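PDB 3BRS: periplasmic binding protein/LacI transcriptional regulator from Clostridium phytofermentans, which probably binds a sugar as the extracytoplasmic solute-binding component of a transport system, with a fold shared with LacI-type regulators. Local coordinates for residues Y6-I11 against Y36-E41; S23-G28 against F247-L252. All blocks are in the same frame, centred on the assembly; numbering follows the deposited sequence.

Contact 1 (Y6-I11 against Y36-E41); sequences YYMICI and YEIKLE
With CG anti to the backbone N in both Tyr7 (chi1 177°) and Lys39 (chi1 172°), the two side chains run alongside each other in the same direction from neighbouring strands. They sit on a bridged pair of strands 7-11 and 39-42, the two parallel strands that helix 20-36 connects in the first beta-alpha-beta unit of the periplasmic-binding-protein fold. The lysine chain bends at chi4, which sets NZ over the centre of the Tyr7 ring, 4.0 Å from its centroid, in a cation-pi contact. Main-chain bonds alternate across the strands: Lys39 N to Tyr6 O, Met8 N to Lys39 O at 2.9 Å and nearly straight, Glu41 N to Met8 O, and Cys10 N to Glu41 O at 2.7 Å. On the sheet face that carries Met8, CG of that residue meets Ile38 CG2 at 3.8 Å, while Leu40 CD2 lies 3.8 Å from Cys10 CB; helix 246-262 packs on Met8 and Ile38. On the other face Glu41 also forms a salt bridge with Arg64, which probably favours its charged form. Its OE1 accepts a very short 2.4 Å bond from Tyr7 OH, which arrives from above the carboxylate plane.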
loop_
_atom_site.group_PDB
_atom_site.type_symbol
_atom_site.label_atom_id
_atom_site.label_comp_id
_atom_site.label_asym_id
_atom_site.label_seq_id
_atom_site.Cartn_x
_atom_site.Cartn_y
_atom_site.Cartn_z
ATOM N N TYR A 6 -16.857 20.899 -9.653
ATOM C CA TYR A 6 -15.486 20.705 -9.208
ATOM C C TYR A 6 -14.740 19.713 -10.082
ATOM O O TYR A 6 -15.297 18.668 -10.446
ATOM C CB TYR A 6 -15.531 20.253 -7.774
ATOM C CG TYR A 6 -15.953 21.367 -6.804
ATOM C CD1 TYR A 6 -17.076 21.215 -5.990
ATOM C CD2 TYR A 6 -15.212 22.566 -6.701
ATOM C CE1 TYR A 6 -17.482 22.223 -5.104
ATOM C CE2 TYR A 6 -15.618 23.599 -5.801
ATOM C CZ TYR A 6 -16.745 23.397 -5.006
ATOM O OH TYR A 6 -17.147 24.365 -4.096
ATOM N N TYR A 7 -13.483 20.067 -10.425
ATOM C CA TYR A 7 -12.595 19.218 -11.228
ATOM C C TYR A 7 -11.416 18.690 -10.334
ATOM O O TYR A 7 -10.602 19.469 -9.828
ATOM C CB TYR A 7 -12.137 19.966 -12.506
ATOM C CG TYR A 7 -11.165 19.294 -13.444
ATOM C CD1 TYR A 7 -10.183 20.109 -14.149
ATOM C CD2 TYR A 7 -11.179 17.880 -13.653
ATOM C CE1 TYR A 7 -9.222 19.547 -14.974
ATOM C CE2 TYR A 7 -10.218 17.265 -14.517
ATOM C CZ TYR A 7 -9.238 18.126 -15.179
ATOM O OH TYR A 7 -8.304 17.580 -16.037
ATOM N N MET A 8 -11.373 17.365 -10.170
ATOM C CA MET A 8 -10.412 16.644 -9.304
ATOM C C MET A 8 -9.617 15.641 -10.138
ATOM O O MET A 8 -10.139 15.013 -11.036
ATOM C CB MET A 8 -11.124 15.872 -8.185
ATOM C CG MET A 8 -12.012 16.707 -7.207
ATOM S SD MET A 8 -12.238 15.924 -5.550
ATOM C CE MET A 8 -13.322 17.165 -4.883
ATOM N N ILE A 9 -8.315 15.537 -9.912
ATOM C CA ILE A 9 -7.568 14.515 -10.698
ATOM C C ILE A 9 -6.952 13.574 -9.707
ATOM O O ILE A 9 -6.255 14.029 -8.801
ATOM C CB ILE A 9 -6.478 15.188 -11.573
ATOM C CG1 ILE A 9 -7.133 15.993 -12.713
ATOM C CG2 ILE A 9 -5.450 14.083 -12.141
ATOM C CD1 ILE A 9 -6.009 16.884 -13.542
ATOM N N CYS A 10 -7.242 12.274 -9.851
ATOM C CA CYS A 10 -6.667 11.251 -8.952
ATOM C C CYS A 10 -5.402 10.626 -9.556
ATOM O O CYS A 10 -5.422 10.240 -10.755
ATOM C CB CYS A 10 -7.732 10.146 -8.690
ATOM S SG CYS A 10 -6.970 8.935 -7.587
ATOM N N ILE A 11 -4.321 10.513 -8.782
ATOM C CA ILE A 11 -3.050 9.990 -9.316
ATOM C C ILE A 11 -2.639 8.864 -8.459
ATOM O O ILE A 11 -1.939 9.078 -7.485
ATOM C CB ILE A 11 -1.914 11.034 -9.404
ATOM C CG1 ILE A 11 -2.403 12.327 -10.091
ATOM C CG2 ILE A 11 -0.611 10.441 -9.999
ATOM C CD1 ILE A 11 -1.299 13.456 -10.154
ATOM N N TYR A 36 -21.491 13.040 -5.512
ATOM C CA TYR A 36 -21.339 14.478 -5.368
ATOM C C TYR A 36 -21.278 15.290 -6.683
ATOM O O TYR A 36 -21.075 16.507 -6.638
ATOM C CB TYR A 36 -20.155 14.778 -4.477
ATOM C CG TYR A 36 -20.339 14.288 -3.044
ATOM C CD1 TYR A 36 -19.815 13.071 -2.632
ATOM C CD2 TYR A 36 -21.032 15.055 -2.093
ATOM C CE1 TYR A 36 -19.973 12.627 -1.314
ATOM C CE2 TYR A 36 -21.186 14.610 -0.778
ATOM C CZ TYR A 36 -20.643 13.410 -0.409
ATOM O OH TYR A 36 -20.776 12.957 0.877
ATOM N N GLU A 37 -21.465 14.636 -7.846
ATOM C CA GLU A 37 -21.446 15.348 -9.127
ATOM C C GLU A 37 -20.083 16.048 -9.357
ATOM O O GLU A 37 -20.010 17.289 -9.504
ATOM C CB GLU A 37 -22.555 16.403 -9.139
ATOM C CG GLU A 37 -23.971 15.870 -9.024
ATOM C CD GLU A 37 -24.956 16.627 -9.928
ATOM O OE1 GLU A 37 -24.785 17.863 -10.158
ATOM O OE2 GLU A 37 -25.916 15.974 -10.405
ATOM N N ILE A 38 -19.017 15.255 -9.384
ATOM C CA ILE A 38 -17.672 15.803 -9.445
ATOM C C ILE A 38 -17.095 15.384 -10.792
ATOM O O ILE A 38 -17.330 14.279 -11.244
ATOM C CB ILE A 38 -16.769 15.306 -8.215
ATOM C CG1 ILE A 38 -17.056 16.127 -6.944
ATOM C CG2 ILE A 38 -15.309 15.495 -8.527
ATOM C CD1 ILE A 38 -16.864 15.470 -5.583
ATOM N N LYS A 39 -16.348 16.253 -11.459
ATOM C CA LYS A 39 -15.602 15.777 -12.607
ATOM C C LYS A 39 -14.273 15.171 -12.121
ATOM O O LYS A 39 -13.498 15.881 -11.567
ATOM C CB LYS A 39 -15.381 16.890 -13.635
ATOM C CG LYS A 39 -14.443 16.500 -14.757
ATOM C CD LYS A 39 -14.571 17.423 -15.975
ATOM C CE LYS A 39 -13.309 17.344 -16.866
ATOM N NZ LYS A 39 -12.835 18.697 -17.382
ATOM N N LEU A 40 -14.009 13.883 -12.374
ATOM C CA LEU A 40 -12.830 13.146 -11.823
ATOM C C LEU A 40 -12.082 12.459 -12.973
ATOM O O LEU A 40 -12.664 11.618 -13.685
ATOM C CB LEU A 40 -13.275 12.043 -10.857
ATOM C CG LEU A 40 -12.515 11.653 -9.558
ATOM C CD1 LEU A 40 -12.799 10.210 -9.171
ATOM C CD2 LEU A 40 -10.998 12.003 -9.434
ATOM N N GLU A 41 -10.807 12.821 -13.168
ATOM C CA GLU A 41 -9.954 12.061 -14.081
ATOM C C GLU A 41 -8.908 11.226 -13.238
ATOM O O GLU A 41 -8.597 11.592 -12.095
ATOM C CB GLU A 41 -9.319 13.006 -15.147
ATOM C CG GLU A 41 -10.311 13.774 -16.156
ATOM C CD GLU A 41 -9.605 14.876 -17.054
ATOM O OE1 GLU A 41 -8.434 15.322 -16.741
ATOM O OE2 GLU A 41 -10.217 15.301 -18.127
#

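Contact 2 (S23-G28 against F247-L252); sequences SVLVEG and FNIGYL
Gly28 CA sits over one face of the Phe247 ring, 3.5 Å from the ring centroid and displaced toward the rim, so that a CH-pi contact joins the two helices. The same CA makes a CA-H...O contact with Phe247 O, and in return Gly28 O receives Tyr251 CA at 3.3 Å. A beta carbon on Gly28 would run into Phe247 O, and one on Gly250 would run into Leu25 O; glycine at both positions lets backbone meet backbone, with the short helical segments only 6.5 Å apart at a crossing angle of -35°. This is glycine-mediated close packing between helices 20-36 and 246-262, both lying against the parallel sheet of one lobe of the periplasmic-binding-protein fold. Flanking side chains close the seam. Phe247 holds CG anti to its backbone N (chi1 -170°), which swings the ring across to Gly28, while Val24 CG1 comes up against Phe247 CB at 3.5 Å, the two side chains crossing at about a right angle. Toward the sheet, Leu25 CD1 touches Ile249 CG2 at 3.5 Å, and both residues rest on Ile96 of strand 92-96. Further along helix 20-36, Met31 packs against Phe247, and Ala32 and Glu35 against Tyr251. Near the start of that helix, Phe21 meets Ile249, and Ser23 OG is hydrogen-bonded to Ser19 O.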
loop_
_atom_site.group_PDB
_atom_site.type_symbol
_atom_site.label_atom_id
_atom_site.label_comp_id
_atom_site.label_asym_id
_atom_site.label_seq_id
_atom_site.Cartn_x
_atom_site.Cartn_y
_atom_site.Cartn_z
ATOM N N SER A 23 -7.804 -1.210 -7.842
ATOM C CA SER A 23 -9.114 -1.287 -8.523
ATOM C C SER A 23 -10.221 -0.770 -7.658
ATOM O O SER A 23 -11.077 -0.108 -8.150
ATOM C CB SER A 23 -9.461 -2.714 -8.979
ATOM O OG SER A 23 -8.488 -3.175 -9.905
ATOM N N VAL A 24 -10.273 -1.172 -6.406
ATOM C CA VAL A 24 -11.370 -0.788 -5.529
ATOM C C VAL A 24 -11.311 0.675 -5.049
ATOM O O VAL A 24 -12.349 1.334 -4.895
ATOM C CB VAL A 24 -11.422 -1.765 -4.384
ATOM C CG1 VAL A 24 -12.301 -1.278 -3.257
ATOM C CG2 VAL A 24 -11.918 -3.148 -4.913
ATOM N N LEU A 25 -10.077 1.198 -4.875
ATOM C CA LEU A 25 -9.824 2.606 -4.498
ATOM C C LEU A 25 -10.445 3.467 -5.570
ATOM O O LEU A 25 -11.133 4.462 -5.312
ATOM C CB LEU A 25 -8.323 2.839 -4.452
ATOM C CG LEU A 25 -7.996 4.218 -3.875
ATOM C CD1 LEU A 25 -6.916 4.175 -2.803
ATOM C CD2 LEU A 25 -7.627 5.127 -4.994
ATOM N N VAL A 26 -10.220 3.081 -6.800
ATOM C CA VAL A 26 -10.776 3.816 -7.957
ATOM C C VAL A 26 -12.281 3.755 -7.881
ATOM O O VAL A 26 -12.942 4.782 -8.027
ATOM C CB VAL A 26 -10.229 3.179 -9.262
ATOM C CG1 VAL A 26 -11.055 3.565 -10.483
ATOM C CG2 VAL A 26 -8.800 3.654 -9.474
ATOM N N GLU A 27 -12.856 2.570 -7.628
ATOM C CA GLU A 27 -14.312 2.477 -7.476
ATOM C C GLU A 27 -14.821 3.328 -6.409
ATOM O O GLU A 27 -15.866 3.943 -6.603
ATOM C CB GLU A 27 -14.781 1.028 -7.259
ATOM C CG GLU A 27 -14.273 0.096 -8.384
ATOM C CD GLU A 27 -14.666 -1.372 -8.194
ATOM O OE1 GLU A 27 -13.797 -2.163 -7.722
ATOM O OE2 GLU A 27 -15.860 -1.691 -8.494
ATOM N N GLY A 28 -14.127 3.410 -5.252
ATOM C CA GLY A 28 -14.664 4.245 -4.203
ATOM C C GLY A 28 -14.657 5.722 -4.547
ATOM O O GLY A 28 -15.524 6.423 -4.179
ATOM N N PHE A 247 -11.768 0.905 -0.733
ATOM C CA PHE A 247 -12.961 1.612 -1.188
ATOM C C PHE A 247 -13.107 2.917 -0.374
ATOM O O PHE A 247 -13.261 4.037 -0.942
ATOM C CB PHE A 247 -14.205 0.693 -1.040
ATOM C CG PHE A 247 -15.395 1.255 -1.700
ATOM C CD1 PHE A 247 -16.246 2.118 -1.000
ATOM C CD2 PHE A 247 -15.647 0.996 -3.073
ATOM C CE1 PHE A 247 -17.378 2.704 -1.658
ATOM C CE2 PHE A 247 -16.771 1.578 -3.735
ATOM C CZ PHE A 247 -17.622 2.423 -3.025
ATOM N N ASN A 248 -12.994 2.791 0.964
ATOM C CA ASN A 248 -13.062 3.957 1.815
ATOM C C ASN A 248 -11.955 4.962 1.641
ATOM O O ASN A 248 -12.221 6.150 1.792
ATOM C CB ASN A 248 -13.139 3.541 3.229
ATOM C CG ASN A 248 -14.509 2.982 3.534
ATOM O OD1 ASN A 248 -14.697 2.197 4.444
ATOM N ND2 ASN A 248 -15.477 3.349 2.703
ATOM N N ILE A 249 -10.718 4.518 1.380
ATOM C CA ILE A 249 -9.666 5.513 1.062
ATOM C C ILE A 249 -10.040 6.418 -0.078
ATOM O O ILE A 249 -9.797 7.662 -0.001
ATOM C CB ILE A 249 -8.302 4.869 0.760
ATOM C CG1 ILE A 249 -7.742 4.330 2.068
ATOM C CG2 ILE A 249 -7.248 5.963 0.213
ATOM C CD1 ILE A 249 -6.751 3.116 1.912
ATOM N N GLY A 250 -10.566 5.828 -1.158
ATOM C CA GLY A 250 -10.920 6.619 -2.348
ATOM C C GLY A 250 -12.156 7.470 -2.142
ATOM O O GLY A 250 -12.202 8.610 -2.567
ATOM N N TYR A 251 -13.192 6.872 -1.538
ATOM C CA TYR A 251 -14.401 7.531 -1.256
ATOM C C TYR A 251 -14.116 8.811 -0.420
ATOM O O TYR A 251 -14.422 9.944 -0.832
ATOM C CB TYR A 251 -15.409 6.501 -0.604
ATOM C CG TYR A 251 -16.773 7.102 -0.459
ATOM C CD1 TYR A 251 -17.053 8.031 0.533
ATOM C CD2 TYR A 251 -17.767 6.807 -1.386
ATOM C CE1 TYR A 251 -18.321 8.673 0.604
ATOM C CE2 TYR A 251 -19.030 7.426 -1.348
ATOM C CZ TYR A 251 -19.310 8.344 -0.359
ATOM O OH TYR A 251 -20.584 8.892 -0.368
ATOM N N LEU A 252 -13.496 8.631 0.734
ATOM C CA LEU A 252 -13.231 9.711 1.653
ATOM C C LEU A 252 -12.332 10.772 1.049
ATOM O O LEU A 252 -12.477 11.949 1.366
ATOM C CB LEU A 252 -12.561 9.189 2.969
ATOM C CG LEU A 252 -13.288 8.060 3.759
ATOM C CD1 LEU A 252 -12.516 7.554 5.028
ATOM C CD2 LEU A 252 -14.752 8.355 4.107
#

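Contacts 1 and 2 belong to the same lobe, with centres about 13 Å apart. Along the chain their segments alternate: strand 7-11, the early part of helix 20-36, the end of that helix running into strand 39-42, and finally helix 246-262. Helix 20-36 therefore connects the two strands of contact 1 and supplies one side of contact 2. They touch directly where Tyr36 CE1 approaches Tyr251 OH at 3.9 Å. Helix 246-262 enters the sequence only after five of the six strands of the other sheet, so contact 2 fastens a late element onto this N-terminal unit, in keeping with a two-lobed binding protein whose chain passes between lobes more than once.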